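Long-range contacts in Lmo2445 protein (Listeria monocytogenes EGD-e, PDB 5HZL), which is of unknown function but is a secreted, internalin-like leucine-rich-repeat protein that binds calcium: residues E22-E27 with L69-N74; T55-P60 with E75-A80. All coordinates share one frame; numbering follows the deposited sequence.

Contact 1: E22-E27 with L69-N74; sequences EAFPVE and LSVLNN. With CA (calcium ion), chain B.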
ATOM      1  N   GLU A  22     -11.315  -6.250  30.965  1.00 45.59           N
ATOM      2  CA  GLU A  22     -10.312  -7.294  31.223  1.00 49.39           C
ATOM      3  C   GLU A  22      -9.990  -8.009  29.919  1.00 47.67           C
ATOM      4  O   GLU A  22      -8.849  -8.374  29.675  1.00 48.25           O
ATOM      5  CB  GLU A  22     -10.738  -8.290  32.291  1.00 54.06           C
ATOM      6  CG  GLU A  22     -10.831  -7.701  33.697  1.00 57.57           C
ATOM      7  CD  GLU A  22     -10.980  -8.769  34.784  1.00 62.08           C
ATOM      8  OE1 GLU A  22     -11.083  -9.985  34.448  1.00 62.65           O
ATOM      9  OE2 GLU A  22     -10.982  -8.386  35.978  1.00 64.21           O
ATOM     10  N   ALA A  23     -11.001  -8.193  29.080  1.00 45.69           N
ATOM     11  CA  ALA A  23     -10.801  -8.857  27.791  1.00 45.88           C
ATOM     12  C   ALA A  23      -9.999  -7.979  26.822  1.00 43.91           C
ATOM     13  O   ALA A  23      -9.095  -8.459  26.133  1.00 44.40           O
ATOM     14  CB  ALA A  23     -12.145  -9.235  27.166  1.00 44.78           C
ATOM     15  N   PHE A  24     -10.336  -6.692  26.781  1.00 40.96           N
ATOM     16  CA  PHE A  24      -9.680  -5.761  25.872  1.00 38.91           C
ATOM     17  C   PHE A  24      -9.269  -4.520  26.661  1.00 37.52           C
ATOM     18  O   PHE A  24     -10.029  -3.575  26.735  1.00 36.78           O
ATOM     19  CB  PHE A  24     -10.647  -5.410  24.739  1.00 37.23           C
ATOM     20  CG  PHE A  24     -11.331  -6.612  24.123  1.00 37.35           C
ATOM     21  CD1 PHE A  24     -10.656  -7.449  23.246  1.00 38.39           C
ATOM     22  CD2 PHE A  24     -12.663  -6.894  24.415  1.00 37.19           C
ATOM     23  CE1 PHE A  24     -11.284  -8.548  22.679  1.00 39.17           C
ATOM     24  CE2 PHE A  24     -13.307  -7.990  23.841  1.00 38.40           C
ATOM     25  CZ  PHE A  24     -12.613  -8.818  22.969  1.00 39.24           C
ATOM     26  N   PRO A  25      -8.062  -4.526  27.264  1.00 38.29           N
ATOM     27  CA  PRO A  25      -7.614  -3.407  28.092  1.00 38.72           C
ATOM     28  C   PRO A  25      -7.042  -2.153  27.399  1.00 38.51           C
ATOM     29  O   PRO A  25      -5.938  -1.714  27.709  1.00 41.94           O
ATOM     30  CB  PRO A  25      -6.608  -4.071  29.056  1.00 41.15           C
ATOM     31  CG  PRO A  25      -6.093  -5.231  28.322  1.00 41.96           C
ATOM     32  CD  PRO A  25      -7.167  -5.689  27.392  1.00 40.21           C
ATOM     33  N   VAL A  26      -7.818  -1.584  26.488  1.00 35.98           N
ATOM     34  CA  VAL A  26      -7.482  -0.366  25.777  1.00 35.84           C
ATOM     35  C   VAL A  26      -8.803   0.386  25.821  1.00 35.03           C
ATOM     36  O   VAL A  26      -9.788  -0.077  25.223  1.00 33.97           O
ATOM     37  CB  VAL A  26      -7.049  -0.629  24.323  1.00 36.11           C
ATOM     38  CG1 VAL A  26      -6.879   0.678  23.563  1.00 36.83           C
ATOM     39  CG2 VAL A  26      -5.765  -1.442  24.277  1.00 37.53           C
ATOM     40  N   GLU A  27      -8.826   1.517  26.535  1.00 35.90           N
ATOM     41  CA  GLU A  27     -10.044   2.344  26.704  1.00 35.87           C
ATOM     42  C   GLU A  27     -10.955   2.420  25.461  1.00 35.94           C
ATOM     43  O   GLU A  27     -12.105   1.946  25.488  1.00 33.74           O
ATOM     44  CB  GLU A  27      -9.672   3.765  27.171  1.00 37.10           C
ATOM     45  CG  GLU A  27     -10.869   4.690  27.396  1.00 37.33           C
ATOM     46  CD  GLU A  27     -10.481   6.101  27.828  1.00 40.34           C
ATOM     47  OE1 GLU A  27      -9.287   6.377  28.118  1.00 40.30           O
ATOM     48  OE2 GLU A  27     -11.403   6.943  27.878  1.00 42.54           O
ATOM     49  N   LEU A  69      -4.641  -2.348  18.709  1.00 44.97           N
ATOM     50  CA  LEU A  69      -5.417  -3.366  17.990  1.00 44.46           C
ATOM     51  C   LEU A  69      -5.061  -4.815  18.285  1.00 43.92           C
ATOM     52  O   LEU A  69      -5.914  -5.683  18.162  1.00 44.05           O
ATOM     53  CB  LEU A  69      -5.328  -3.156  16.472  1.00 43.71           C
ATOM     54  CG  LEU A  69      -6.024  -1.938  15.879  1.00 43.25           C
ATOM     55  CD1 LEU A  69      -5.667  -1.797  14.410  1.00 44.07           C
ATOM     56  CD2 LEU A  69      -7.531  -2.023  16.058  1.00 43.07           C
ATOM     57  N   SER A  70      -3.820  -5.081  18.660  1.00 44.88           N
ATOM     58  CA  SER A  70      -3.395  -6.459  18.933  1.00 46.83           C
ATOM     59  C   SER A  70      -4.203  -7.097  20.065  1.00 46.27           C
ATOM     60  O   SER A  70      -4.321  -8.317  20.157  1.00 45.69           O
ATOM     61  CB  SER A  70      -1.887  -6.535  19.190  1.00 48.49           C
ATOM     62  OG  SER A  70      -1.517  -5.757  20.298  1.00 49.66           O
ATOM     63  N   VAL A  71      -4.763  -6.241  20.908  1.00 45.98           N
ATOM     64  CA  VAL A  71      -5.633  -6.661  22.010  1.00 46.49           C
ATOM     65  C   VAL A  71      -6.850  -7.490  21.540  1.00 45.22           C
ATOM     66  O   VAL A  71      -7.344  -8.331  22.301  1.00 43.96           O
ATOM     67  CB  VAL A  71      -6.038  -5.422  22.844  1.00 47.04           C
ATOM     68  CG1 VAL A  71      -7.357  -5.585  23.550  1.00 48.03           C
ATOM     69  CG2 VAL A  71      -4.921  -5.064  23.823  1.00 48.28           C
ATOM     70  N   LEU A  72      -7.307  -7.263  20.301  1.00 44.03           N
ATOM     71  CA  LEU A  72      -8.433  -8.012  19.711  1.00 43.99           C
ATOM     72  C   LEU A  72      -8.171  -9.529  19.704  1.00 46.42           C
ATOM     73  O   LEU A  72      -9.118 -10.332  19.817  1.00 47.88           O
ATOM     74  CB  LEU A  72      -8.756  -7.515  18.301  1.00 42.66           C
ATOM     75  CG  LEU A  72      -9.306  -6.086  18.194  1.00 42.25           C
ATOM     76  CD1 LEU A  72      -9.408  -5.635  16.742  1.00 42.30           C
ATOM     77  CD2 LEU A  72     -10.660  -5.946  18.883  1.00 41.76           C
ATOM     78  N   ASN A  73      -6.897  -9.914  19.583  1.00 46.33           N
ATOM     79  CA  ASN A  73      -6.506 -11.327  19.637  1.00 47.70           C
ATOM     80  C   ASN A  73      -6.736 -12.014  20.994  1.00 48.19           C
ATOM     81  O   ASN A  73      -6.527 -13.223  21.116  1.00 51.33           O
ATOM     82  CB  ASN A  73      -5.068 -11.505  19.163  1.00 49.72           C
ATOM     83  CG  ASN A  73      -4.931 -11.296  17.674  1.00 49.59           C
ATOM     84  OD1 ASN A  73      -5.781 -11.739  16.908  1.00 51.28           O
ATOM     85  ND2 ASN A  73      -3.848 -10.657  17.249  1.00 49.62           N
ATOM     86  N   ASN A  74      -7.160 -11.251  22.003  1.00 46.19           N
ATOM     87  CA  ASN A  74      -7.491 -11.829  23.307  1.00 46.84           C
ATOM     88  C   ASN A  74      -8.770 -12.630  23.237  1.00 45.85           C
ATOM     89  O   ASN A  74      -9.093 -13.305  24.183  1.00 46.97           O
ATOM     90  CB  ASN A  74      -7.645 -10.771  24.404  1.00 46.44           C
ATOM     91  CG  ASN A  74      -6.326 -10.124  24.792  1.00 47.89           C
ATOM     92  OD1 ASN A  74      -5.259 -10.481  24.286  1.00 50.22           O
ATOM     93  ND2 ASN A  74      -6.395  -9.163  25.706  1.00 47.25           N
TER
HETATM   94 CA    CA B 401     -13.582   7.513  26.610  1.00 44.92          CA
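The ring of Phe24 meets Val71 at its edge: methyl CG1 of Val71 lies in the ring plane, 3.8 Å from Phe24 CD1. The carbonyl oxygens of Val71 and Leu72 also stand at this edge, close to the plane, with Val71 O 3.6 Å from Phe24 CD1. One face of the ring carries CB of Ala23, the preceding residue, 3.6 Å above the plane and displaced toward the rim. The other flat group is the Asn74 carboxamide, whose ND2 reaches across to Ala23 O at 2.8 Å. The bond is fairly straight (158° at the hydrogen), and the acceptor lies close to the amide plane, although the donor is tilted 28° from the carbonyl plane. It gives a partner to the backbone carbonyl of the last residue of helix 20-23, just where Phe24 leaves helical geometry. Val71 fills the middle of the contact. Its CG1, anti to the backbone N (chi1 153°), packs on CB of Phe24 and on CD of Pro25, 3.8 Å away, while CG2 meets Val26 CG2 at 3.7 Å. Pro25 is the centre of an inverse gamma turn, closed by a weak bond from Val26 N to Phe24 O. This bend brings Val26 to the N-cap of helix 27-36. In the next residue, Glu27, the extended side chain leads away from Val71 to a calcium ion, bound by OE2 at 2.6 Å and also by Glu31. Such packing of a calcium-binding N-terminal region against the chain beyond helix 66-70 is consistent with the helical cap that precedes the leucine-rich repeats in internalins.

Contact 2: T55-P60 with E75-A80; sequences TAIPLP and EVFTNA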
ATOM      1  N   THR A  55     -21.151  -8.907  13.890  1.00 46.95           N
ATOM      2  CA  THR A  55     -20.912  -9.168  12.467  1.00 46.99           C
ATOM      3  C   THR A  55     -19.868  -8.210  11.895  1.00 44.79           C
ATOM      4  O   THR A  55     -19.402  -8.398  10.781  1.00 44.41           O
ATOM      5  CB  THR A  55     -22.193  -8.961  11.625  1.00 47.70           C
ATOM      6  OG1 THR A  55     -22.687  -7.632  11.814  1.00 46.39           O
ATOM      7  CG2 THR A  55     -23.275  -9.944  12.018  1.00 50.37           C
ATOM      8  N   ALA A  56     -19.525  -7.184  12.667  1.00 44.36           N
ATOM      9  CA  ALA A  56     -18.561  -6.174  12.262  1.00 44.49           C
ATOM     10  C   ALA A  56     -17.805  -5.617  13.470  1.00 43.83           C
ATOM     11  O   ALA A  56     -18.303  -5.658  14.602  1.00 44.21           O
ATOM     12  CB  ALA A  56     -19.281  -5.049  11.531  1.00 43.80           C
ATOM     13  N   ILE A  57     -16.599  -5.115  13.213  1.00 43.82           N
ATOM     14  CA  ILE A  57     -15.752  -4.515  14.251  1.00 44.49           C
ATOM     15  C   ILE A  57     -15.602  -3.033  13.887  1.00 43.17           C
ATOM     16  O   ILE A  57     -14.742  -2.678  13.092  1.00 42.80           O
ATOM     17  CB  ILE A  57     -14.359  -5.181  14.360  1.00 44.81           C
ATOM     18  CG1 ILE A  57     -14.460  -6.712  14.484  1.00 45.53           C
ATOM     19  CG2 ILE A  57     -13.587  -4.580  15.529  1.00 44.81           C
ATOM     20  CD1 ILE A  57     -15.175  -7.207  15.713  1.00 46.51           C
ATOM     21  N   PRO A  58     -16.457  -2.163  14.452  1.00 43.27           N
ATOM     22  CA  PRO A  58     -16.384  -0.743  14.143  1.00 42.10           C
ATOM     23  C   PRO A  58     -15.427   0.020  15.040  1.00 39.65           C
ATOM     24  O   PRO A  58     -15.803   0.450  16.124  1.00 38.93           O
ATOM     25  CB  PRO A  58     -17.823  -0.274  14.357  1.00 43.26           C
ATOM     26  CG  PRO A  58     -18.322  -1.143  15.448  1.00 43.76           C
ATOM     27  CD  PRO A  58     -17.611  -2.463  15.322  1.00 44.01           C
ATOM     28  N   LEU A  59     -14.206   0.203  14.548  1.00 38.36           N
ATOM     29  CA  LEU A  59     -13.161   0.931  15.250  1.00 36.22           C
ATOM     30  C   LEU A  59     -12.580   2.092  14.440  1.00 36.25           C
ATOM     31  O   LEU A  59     -11.382   2.358  14.543  1.00 36.48           O
ATOM     32  CB  LEU A  59     -12.042  -0.036  15.595  1.00 35.88           C
ATOM     33  CG  LEU A  59     -12.398  -1.176  16.532  1.00 35.67           C
ATOM     34  CD1 LEU A  59     -11.181  -2.056  16.716  1.00 35.97           C
ATOM     35  CD2 LEU A  59     -12.865  -0.637  17.867  1.00 36.12           C
ATOM     36  N   PRO A  60     -13.410   2.798  13.631  1.00 36.07           N
ATOM     37  CA  PRO A  60     -12.772   3.880  12.892  1.00 36.39           C
ATOM     38  C   PRO A  60     -12.555   5.133  13.699  1.00 37.13           C
ATOM     39  O   PRO A  60     -13.279   5.396  14.637  1.00 36.39           O
ATOM     40  CB  PRO A  60     -13.786   4.198  11.795  1.00 36.38           C
ATOM     41  CG  PRO A  60     -15.077   3.882  12.424  1.00 36.45           C
ATOM     42  CD  PRO A  60     -14.823   2.650  13.240  1.00 34.95           C
ATOM     43  N   GLU A  75      -9.508 -12.529  22.137  1.00 44.49           N
ATOM     44  CA  GLU A  75     -10.738 -13.289  21.973  1.00 45.47           C
ATOM     45  C   GLU A  75     -10.928 -13.674  20.509  1.00 45.75           C
ATOM     46  O   GLU A  75     -10.091 -13.378  19.660  1.00 47.30           O
ATOM     47  CB  GLU A  75     -11.951 -12.478  22.460  1.00 44.28           C
ATOM     48  CG  GLU A  75     -11.890 -11.983  23.902  1.00 44.04           C
ATOM     49  CD  GLU A  75     -11.774 -13.091  24.941  1.00 46.31           C
ATOM     50  OE1 GLU A  75     -12.022 -14.290  24.643  1.00 47.34           O
ATOM     51  OE2 GLU A  75     -11.433 -12.737  26.080  1.00 46.78           O
ATOM     52  N   VAL A  76     -12.034 -14.347  20.238  1.00 46.11           N
ATOM     53  CA  VAL A  76     -12.392 -14.784  18.903  1.00 46.01           C
ATOM     54  C   VAL A  76     -13.803 -14.279  18.591  1.00 45.56           C
ATOM     55  O   VAL A  76     -14.758 -14.658  19.275  1.00 46.14           O
ATOM     56  CB  VAL A  76     -12.378 -16.332  18.808  1.00 47.49           C
ATOM     57  CG1 VAL A  76     -12.872 -16.798  17.441  1.00 47.65           C
ATOM     58  CG2 VAL A  76     -10.986 -16.875  19.103  1.00 48.20           C
ATOM     59  N   PHE A  77     -13.923 -13.423  17.572  1.00 44.81           N
ATOM     60  CA  PHE A  77     -15.209 -12.891  17.131  1.00 44.21           C
ATOM     61  C   PHE A  77     -15.565 -13.822  15.984  1.00 46.49           C
ATOM     62  O   PHE A  77     -15.388 -13.477  14.829  1.00 46.92           O
ATOM     63  CB  PHE A  77     -15.054 -11.457  16.653  1.00 42.43           C
ATOM     64  CG  PHE A  77     -14.546 -10.506  17.700  1.00 41.84           C
ATOM     65  CD1 PHE A  77     -13.182 -10.402  17.964  1.00 42.12           C
ATOM     66  CD2 PHE A  77     -15.430  -9.672  18.397  1.00 42.04           C
ATOM     67  CE1 PHE A  77     -12.712  -9.506  18.925  1.00 41.90           C
ATOM     68  CE2 PHE A  77     -14.966  -8.777  19.355  1.00 41.13           C
ATOM     69  CZ  PHE A  77     -13.606  -8.693  19.621  1.00 41.15           C
ATOM     70  N   THR A  78     -16.059 -15.016  16.318  1.00 49.76           N
ATOM     71  CA  THR A  78     -16.376 -16.066  15.321  1.00 51.64           C
ATOM     72  C   THR A  78     -17.168 -15.652  14.084  1.00 50.01           C
ATOM     73  O   THR A  78     -17.003 -16.278  13.060  1.00 51.80           O
ATOM     74  CB  THR A  78     -17.164 -17.264  15.920  1.00 54.99           C
ATOM     75  OG1 THR A  78     -18.442 -16.806  16.341  1.00 57.85           O
ATOM     76  CG2 THR A  78     -16.453 -17.936  17.113  1.00 56.59           C
ATOM     77  N   ASN A  79     -18.006 -14.617  14.169  1.00 48.99           N
ATOM     78  CA  ASN A  79     -18.846 -14.179  13.018  1.00 48.53           C
ATOM     79  C   ASN A  79     -18.615 -12.784  12.447  1.00 46.54           C
ATOM     80  O   ASN A  79     -19.389 -12.325  11.608  1.00 46.30           O
ATOM     81  CB  ASN A  79     -20.305 -14.242  13.442  1.00 49.02           C
ATOM     82  CG  ASN A  79     -20.704 -15.603  13.887  1.00 50.00           C
ATOM     83  OD1 ASN A  79     -20.334 -16.604  13.287  1.00 50.18           O
ATOM     84  ND2 ASN A  79     -21.478 -15.650  14.941  1.00 51.28           N
ATOM     85  N   ALA A  80     -17.572 -12.111  12.901  1.00 45.73           N
ATOM     86  CA  ALA A  80     -17.289 -10.787  12.413  1.00 45.39           C
ATOM     87  C   ALA A  80     -16.739 -10.920  10.995  1.00 46.26           C
ATOM     88  O   ALA A  80     -15.685 -11.510  10.793  1.00 45.29           O
ATOM     89  CB  ALA A  80     -16.286 -10.097  13.325  1.00 44.66           C
TER
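Ile57 of strand 56-58 reaches toward Phe77 and Ala80, its CB leaving the strand on the side of the 75-80 loop. CG1, anti to the carbonyl carbon (chi1 -51°), passes CB of Ala80 at 4.0 Å. One bond further out, CD1 also touches that methyl, Ala80 CB, at 3.9 Å, and comes down over one face of the Phe77 ring. There CD1 is 4.0 Å from the ring centroid and 22° off the normal, a CH-pi contact displaced toward the rim; the nearest ring atom to Ile57 CD1 is Phe77 CD2, at 3.7 Å. The two side chains cross at about a right angle. The Phe77 ring and Ala80 CB belong to the first and last residues of one type I turn, closed by a 3.2 Å bond from Ala80 N to Phe77 O. Phe77 also touches Ile33 of helix 27-36 and Leu51 of helix 48-51, which joins the turn to the helices of the N-terminal region. Where the backbones come closest, Ala80 CA makes a CH...O contact with Thr55 O at 3.6 Å, and Asn79 O lies 3.6 Å from Thr55 CA. The polar end of Asn79 turns to the loop before the strand, ND2 donating to Asp52 O. Backbone bonds between Ile57 and both Glu82 and Ala84 pair strand 56-58 with 82-84 in the parallel repeat sheet, and Thr55 and Ile81 are bonded just before them. With no hydrogen bond between 55-60 and 75-80, the contact depends on apolar packing and a weak CH...O approach; hydrogen bonds that help fix the two segments run within the turn, to Asp52 and to strand 82-84.

The segments alternate along the chain, 69-74 runs straight into 75-80, and the two contacts, with centres 12 Å apart, touch one another. Phe24 of contact 1 joins them: its CZ is 3.5 Å from Phe77 CZ and 3.4 Å from Glu75 CG, both in contact 2. A second bridge is Leu69 CD2 against Leu59 CD1, at 3.7 Å. Contact 1 leads directly to a calcium site through Glu27, whereas in contact 2 the side chain of Ala56 is about 13 Å from a bound calcium ion. Together they join the N-terminal region to the first edge of the parallel sheet.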